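Local atomic coordinates of NDP-N-acetyl-D-galactosaminuronic acid dehydrogenase (PDB entry 3G79), a protein that probably oxidises UDP-N-acetyl-D-mannosamine to the corresponding uronic acid, using two molecules of NAD+ per turnover. Residues Phe123-Leu137 with Thr148-Leu162. Residues are numbered along the deposited sequence; the frame is centred on the assembly and turned at random.
Sequences FSALIDGIRNVGKYL and TITPGTTEGMAKQIL
Ile-130 pushes out of helix 124-136 as a knob into a hole made by Met-157, Ala-158, Ile-161 and Leu-162 on helix 154-166. From CB the side chain forks at once: CG2, anti to the backbone N, makes the closest contacts of this side chain, 3.6 Å from CD2 of Leu-162 and 3.8 Å from CG2 of Ile-161, with the carbonyl O of Ala-158 also close. The other branch, through CG1, carries CD1 out to CE of Met-157 at 4.4 Å. Beside this knob, Ile-161 lays its CG2 3.5 Å from CG of Arg-131, whose guanidinium forms a salt bridge with Asp-128 of its own helix, while its CD1 reaches back to CB of Ile-127. Leu-162 straddles the next turn, where CD1 approaches the backbone N of Gly-134 at 3.5 Å and meets CG1 of Val-133. Gly-134, with no side chain, brings its CA within 4.2 Å of the CA of Leu-162. The axes of the two helical segments approach to 8.8 Å at a crossing angle of -42°. At the far end, the Phe-123 ring turns its edge to Thr-148 O, 3.6 Å from CE1, and Leu-126 packs on Ile-149. Strand 142-145 joins the two segments as part of the Rossmann-type NAD-binding domain, and its Val-143 and Leu-145 continue the apolar layer beneath. No hydrogen bond or salt bridge crosses between the segments, so the pairing probably rests on apolar packing and the burial of about 602 Å² of surface.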
loop_
_atom_site.group_PDB
_atom_site.type_symbol
_atom_site.label_atom_id
_atom_site.label_comp_id
_atom_site.label_asym_id
_atom_site.label_seq_id
_atom_site.Cartn_x
_atom_site.Cartn_y
_atom_site.Cartn_z
ATOM N N PHE A 123 19.938 -21.560 -11.647
ATOM C CA PHE A 123 19.254 -21.845 -12.886
ATOM C C PHE A 123 19.825 -23.021 -13.719
ATOM O O PHE A 123 19.357 -23.252 -14.847
ATOM C CB PHE A 123 19.270 -20.576 -13.747
ATOM C CG PHE A 123 18.411 -19.452 -13.216
ATOM C CD1 PHE A 123 17.091 -19.680 -12.836
ATOM C CD2 PHE A 123 18.917 -18.146 -13.155
ATOM C CE1 PHE A 123 16.272 -18.627 -12.374
ATOM C CE2 PHE A 123 18.130 -17.084 -12.695
ATOM C CZ PHE A 123 16.795 -17.325 -12.303
ATOM N N SER A 124 20.793 -23.771 -13.188
ATOM C CA SER A 124 21.555 -24.689 -14.036
ATOM C C SER A 124 20.684 -25.762 -14.706
ATOM O O SER A 124 20.746 -25.942 -15.932
ATOM C CB SER A 124 22.850 -25.233 -13.349
ATOM O OG SER A 124 22.632 -26.292 -12.420
ATOM N N ALA A 125 19.863 -26.447 -13.928
ATOM C CA ALA A 125 18.896 -27.374 -14.490
ATOM C C ALA A 125 17.918 -26.692 -15.477
ATOM O O ALA A 125 17.474 -27.336 -16.470
ATOM C CB ALA A 125 18.115 -28.083 -13.380
ATOM N N LEU A 126 17.588 -25.420 -15.215
ATOM C CA LEU A 126 16.632 -24.678 -16.062
ATOM C C LEU A 126 17.296 -24.438 -17.374
ATOM O O LEU A 126 16.716 -24.683 -18.431
ATOM C CB LEU A 126 16.245 -23.307 -15.466
ATOM C CG LEU A 126 15.569 -22.342 -16.446
ATOM C CD1 LEU A 126 14.230 -22.964 -16.921
ATOM C CD2 LEU A 126 15.407 -20.915 -15.900
ATOM N N ILE A 127 18.537 -23.966 -17.309
ATOM C CA ILE A 127 19.228 -23.652 -18.534
ATOM C C ILE A 127 19.523 -24.938 -19.298
ATOM O O ILE A 127 19.513 -24.938 -20.522
ATOM C CB ILE A 127 20.492 -22.783 -18.364
ATOM C CG1 ILE A 127 21.721 -23.663 -18.344
ATOM C CG2 ILE A 127 20.435 -21.826 -17.189
ATOM C CD1 ILE A 127 22.767 -23.155 -19.282
ATOM N N ASP A 128 19.755 -26.039 -18.593
ATOM C CA ASP A 128 19.907 -27.309 -19.281
ATOM C C ASP A 128 18.660 -27.636 -20.083
ATOM O O ASP A 128 18.761 -28.106 -21.201
ATOM C CB ASP A 128 20.161 -28.425 -18.292
ATOM C CG ASP A 128 21.631 -28.677 -18.056
ATOM O OD1 ASP A 128 22.422 -27.693 -17.949
ATOM O OD2 ASP A 128 21.979 -29.878 -17.976
ATOM N N GLY A 129 17.480 -27.379 -19.500
ATOM C CA GLY A 129 16.212 -27.643 -20.194
ATOM C C GLY A 129 16.001 -26.803 -21.441
ATOM O O GLY A 129 15.501 -27.280 -22.444
ATOM N N ILE A 130 16.380 -25.536 -21.359
ATOM C CA ILE A 130 16.222 -24.593 -22.443
ATOM C C ILE A 130 17.086 -25.072 -23.592
ATOM O O ILE A 130 16.604 -25.195 -24.728
ATOM C CB ILE A 130 16.569 -23.140 -21.986
ATOM C CG1 ILE A 130 15.632 -22.719 -20.858
ATOM C CG2 ILE A 130 16.368 -22.168 -23.109
ATOM C CD1 ILE A 130 16.042 -21.453 -20.104
ATOM N N ARG A 131 18.354 -25.359 -23.298
ATOM C CA ARG A 131 19.243 -26.014 -24.253
ATOM C C ARG A 131 18.536 -27.213 -24.901
ATOM O O ARG A 131 18.376 -27.271 -26.119
ATOM C CB ARG A 131 20.557 -26.417 -23.582
ATOM C CG ARG A 131 21.531 -25.229 -23.241
ATOM C CD ARG A 131 23.038 -25.621 -23.376
ATOM N NE ARG A 131 24.012 -24.805 -22.631
ATOM C CZ ARG A 131 24.427 -25.076 -21.386
ATOM N NH1 ARG A 131 25.350 -24.313 -20.793
ATOM N NH2 ARG A 131 23.919 -26.117 -20.707
ATOM N N ASN A 132 18.051 -28.163 -24.115
ATOM C CA ASN A 132 17.366 -29.287 -24.747
ATOM C C ASN A 132 16.249 -28.857 -25.686
ATOM O O ASN A 132 16.158 -29.352 -26.832
ATOM C CB ASN A 132 16.842 -30.261 -23.728
ATOM C CG ASN A 132 17.859 -31.307 -23.363
ATOM O OD1 ASN A 132 17.775 -31.862 -22.284
ATOM N ND2 ASN A 132 18.818 -31.604 -24.266
ATOM N N VAL A 133 15.401 -27.940 -25.202
ATOM C CA VAL A 133 14.426 -27.287 -26.073
ATOM C C VAL A 133 15.056 -26.680 -27.350
ATOM O O VAL A 133 14.670 -27.055 -28.469
ATOM C CB VAL A 133 13.587 -26.265 -25.299
ATOM C CG1 VAL A 133 12.677 -25.448 -26.243
ATOM C CG2 VAL A 133 12.770 -27.004 -24.306
ATOM N N GLY A 134 16.009 -25.754 -27.184
ATOM C CA GLY A 134 16.654 -25.145 -28.332
ATOM C C GLY A 134 17.129 -26.215 -29.309
ATOM O O GLY A 134 16.936 -26.090 -30.511
ATOM N N LYS A 135 17.722 -27.279 -28.765
ATOM C CA LYS A 135 18.321 -28.354 -29.517
ATOM C C LYS A 135 17.349 -28.970 -30.472
ATOM O O LYS A 135 17.753 -29.416 -31.545
ATOM C CB LYS A 135 18.842 -29.428 -28.563
ATOM C CG LYS A 135 19.612 -30.574 -29.210
ATOM C CD LYS A 135 20.911 -30.903 -28.433
ATOM C CE LYS A 135 20.631 -31.351 -26.980
ATOM N NZ LYS A 135 21.559 -30.725 -25.971
ATOM N N TYR A 136 16.066 -29.014 -30.098
ATOM C CA TYR A 136 15.097 -29.755 -30.924
ATOM C C TYR A 136 13.984 -28.854 -31.498
ATOM O O TYR A 136 13.073 -29.309 -32.208
ATOM C CB TYR A 136 14.568 -30.977 -30.166
ATOM C CG TYR A 136 15.622 -32.030 -29.895
ATOM C CD1 TYR A 136 16.131 -32.829 -30.939
ATOM C CD2 TYR A 136 16.129 -32.235 -28.606
ATOM C CE1 TYR A 136 17.117 -33.799 -30.710
ATOM C CE2 TYR A 136 17.126 -33.220 -28.364
ATOM C CZ TYR A 136 17.605 -33.990 -29.424
ATOM O OH TYR A 136 18.561 -34.952 -29.221
ATOM N N LEU A 137 14.129 -27.562 -31.222
ATOM C CA LEU A 137 13.185 -26.539 -31.663
ATOM C C LEU A 137 12.923 -26.560 -33.177
ATOM O O LEU A 137 13.872 -26.671 -33.983
ATOM C CB LEU A 137 13.667 -25.144 -31.219
ATOM C CG LEU A 137 12.689 -23.977 -31.352
ATOM C CD1 LEU A 137 11.419 -24.228 -30.527
ATOM C CD2 LEU A 137 13.378 -22.717 -30.901
ATOM N N THR A 148 10.155 -19.596 -12.242
ATOM C CA THR A 148 10.329 -18.234 -11.733
ATOM C C THR A 148 11.676 -17.665 -12.205
ATOM O O THR A 148 12.714 -18.224 -11.910
ATOM C CB THR A 148 10.228 -18.257 -10.180
ATOM O OG1 THR A 148 8.901 -18.648 -9.784
ATOM C CG2 THR A 148 10.602 -16.899 -9.572
ATOM N N ILE A 149 11.650 -16.590 -12.983
ATOM C CA ILE A 149 12.887 -16.010 -13.527
ATOM C C ILE A 149 13.002 -14.550 -13.143
ATOM O O ILE A 149 12.067 -14.005 -12.559
ATOM C CB ILE A 149 13.026 -16.206 -15.044
ATOM C CG1 ILE A 149 11.749 -15.742 -15.768
ATOM C CG2 ILE A 149 13.392 -17.689 -15.349
ATOM C CD1 ILE A 149 11.746 -15.928 -17.334
ATOM N N THR A 150 14.141 -13.923 -13.436
ATOM C CA THR A 150 14.364 -12.518 -13.071
ATOM C C THR A 150 14.139 -11.630 -14.248
ATOM O O THR A 150 14.427 -12.022 -15.377
ATOM C CB THR A 150 15.810 -12.253 -12.612
ATOM O OG1 THR A 150 16.704 -12.500 -13.707
ATOM C CG2 THR A 150 16.160 -13.142 -11.488
ATOM N N PRO A 151 13.691 -10.394 -14.001
ATOM C CA PRO A 151 13.464 -9.583 -15.169
ATOM C C PRO A 151 14.620 -9.646 -16.154
ATOM O O PRO A 151 15.758 -9.421 -15.753
ATOM C CB PRO A 151 13.329 -8.173 -14.582
ATOM C CG PRO A 151 12.621 -8.437 -13.277
ATOM C CD PRO A 151 13.234 -9.723 -12.769
ATOM N N GLY A 152 14.309 -9.909 -17.425
ATOM C CA GLY A 152 15.271 -9.793 -18.514
ATOM C C GLY A 152 15.736 -11.155 -19.006
ATOM O O GLY A 152 16.410 -11.257 -20.012
ATOM N N THR A 153 15.362 -12.205 -18.287
ATOM C CA THR A 153 15.716 -13.570 -18.658
ATOM C C THR A 153 15.099 -14.031 -20.014
ATOM O O THR A 153 15.826 -14.492 -20.918
ATOM C CB THR A 153 15.355 -14.518 -17.497
ATOM O OG1 THR A 153 15.964 -14.035 -16.280
ATOM C CG2 THR A 153 15.778 -15.968 -17.810
ATOM N N THR A 154 13.781 -13.886 -20.177
ATOM C CA THR A 154 13.145 -14.259 -21.433
ATOM C C THR A 154 13.806 -13.637 -22.669
ATOM O O THR A 154 14.258 -14.377 -23.563
ATOM C CB THR A 154 11.642 -13.987 -21.431
ATOM O OG1 THR A 154 11.107 -14.572 -20.265
ATOM C CG2 THR A 154 10.944 -14.646 -22.635
ATOM N N GLU A 155 13.843 -12.302 -22.717
ATOM C CA GLU A 155 14.387 -11.574 -23.876
ATOM C C GLU A 155 15.914 -11.640 -23.887
ATOM O O GLU A 155 16.544 -11.326 -24.886
ATOM C CB GLU A 155 13.974 -10.098 -23.854
ATOM C CG GLU A 155 12.478 -9.830 -23.817
ATOM C CD GLU A 155 11.871 -9.696 -25.184
ATOM O OE1 GLU A 155 12.608 -9.901 -26.182
ATOM O OE2 GLU A 155 10.656 -9.397 -25.281
ATOM N N GLY A 156 16.507 -12.025 -22.768
ATOM C CA GLY A 156 17.945 -12.128 -22.667
ATOM C C GLY A 156 18.403 -13.552 -22.879
ATOM O O GLY A 156 18.408 -14.029 -23.994
ATOM N N MET A 157 18.762 -14.253 -21.812
ATOM C CA MET A 157 19.456 -15.515 -22.020
ATOM C C MET A 157 18.584 -16.634 -22.530
ATOM O O MET A 157 19.070 -17.515 -23.232
ATOM C CB MET A 157 20.329 -15.968 -20.824
ATOM C CG MET A 157 19.705 -16.015 -19.447
ATOM S SD MET A 157 20.395 -17.411 -18.475
ATOM C CE MET A 157 18.958 -18.488 -18.702
ATOM N N ALA A 158 17.300 -16.587 -22.206
ATOM C CA ALA A 158 16.405 -17.630 -22.643
ATOM C C ALA A 158 16.430 -17.638 -24.155
ATOM O O ALA A 158 16.807 -18.649 -24.723
ATOM C CB ALA A 158 15.014 -17.437 -22.093
ATOM N N LYS A 159 16.146 -16.514 -24.806
ATOM C CA LYS A 159 16.203 -16.497 -26.284
ATOM C C LYS A 159 17.610 -16.744 -26.920
ATOM O O LYS A 159 17.703 -17.355 -27.974
ATOM C CB LYS A 159 15.526 -15.252 -26.861
ATOM C CG LYS A 159 16.463 -14.214 -27.413
ATOM C CD LYS A 159 15.878 -12.821 -27.331
ATOM C CE LYS A 159 14.922 -12.532 -28.466
ATOM N NZ LYS A 159 13.708 -11.908 -27.876
ATOM N N GLN A 160 18.683 -16.252 -26.302
ATOM C CA GLN A 160 20.032 -16.518 -26.777
ATOM C C GLN A 160 20.274 -18.043 -26.881
ATOM O O GLN A 160 20.527 -18.559 -27.948
ATOM C CB GLN A 160 21.068 -15.822 -25.882
ATOM C CG GLN A 160 21.661 -14.512 -26.451
ATOM C CD GLN A 160 20.973 -13.210 -25.965
ATOM O OE1 GLN A 160 21.646 -12.294 -25.469
ATOM N NE2 GLN A 160 19.646 -13.120 -26.126
ATOM N N ILE A 161 20.152 -18.763 -25.779
ATOM C CA ILE A 161 20.170 -20.220 -25.814
ATOM C C ILE A 161 19.229 -20.820 -26.870
ATOM O O ILE A 161 19.622 -21.688 -27.662
ATOM C CB ILE A 161 19.817 -20.836 -24.430
ATOM C CG1 ILE A 161 20.810 -20.377 -23.372
ATOM C CG2 ILE A 161 19.910 -22.339 -24.494
ATOM C CD1 ILE A 161 20.455 -20.809 -21.948
ATOM N N LEU A 162 17.969 -20.405 -26.869
ATOM C CA LEU A 162 17.034 -20.948 -27.839
ATOM C C LEU A 162 17.576 -20.692 -29.227
ATOM O O LEU A 162 17.506 -21.570 -30.092
ATOM C CB LEU A 162 15.630 -20.343 -27.693
ATOM C CG LEU A 162 14.566 -21.049 -26.830
ATOM C CD1 LEU A 162 14.856 -22.547 -26.607
ATOM C CD2 LEU A 162 14.358 -20.343 -25.510
#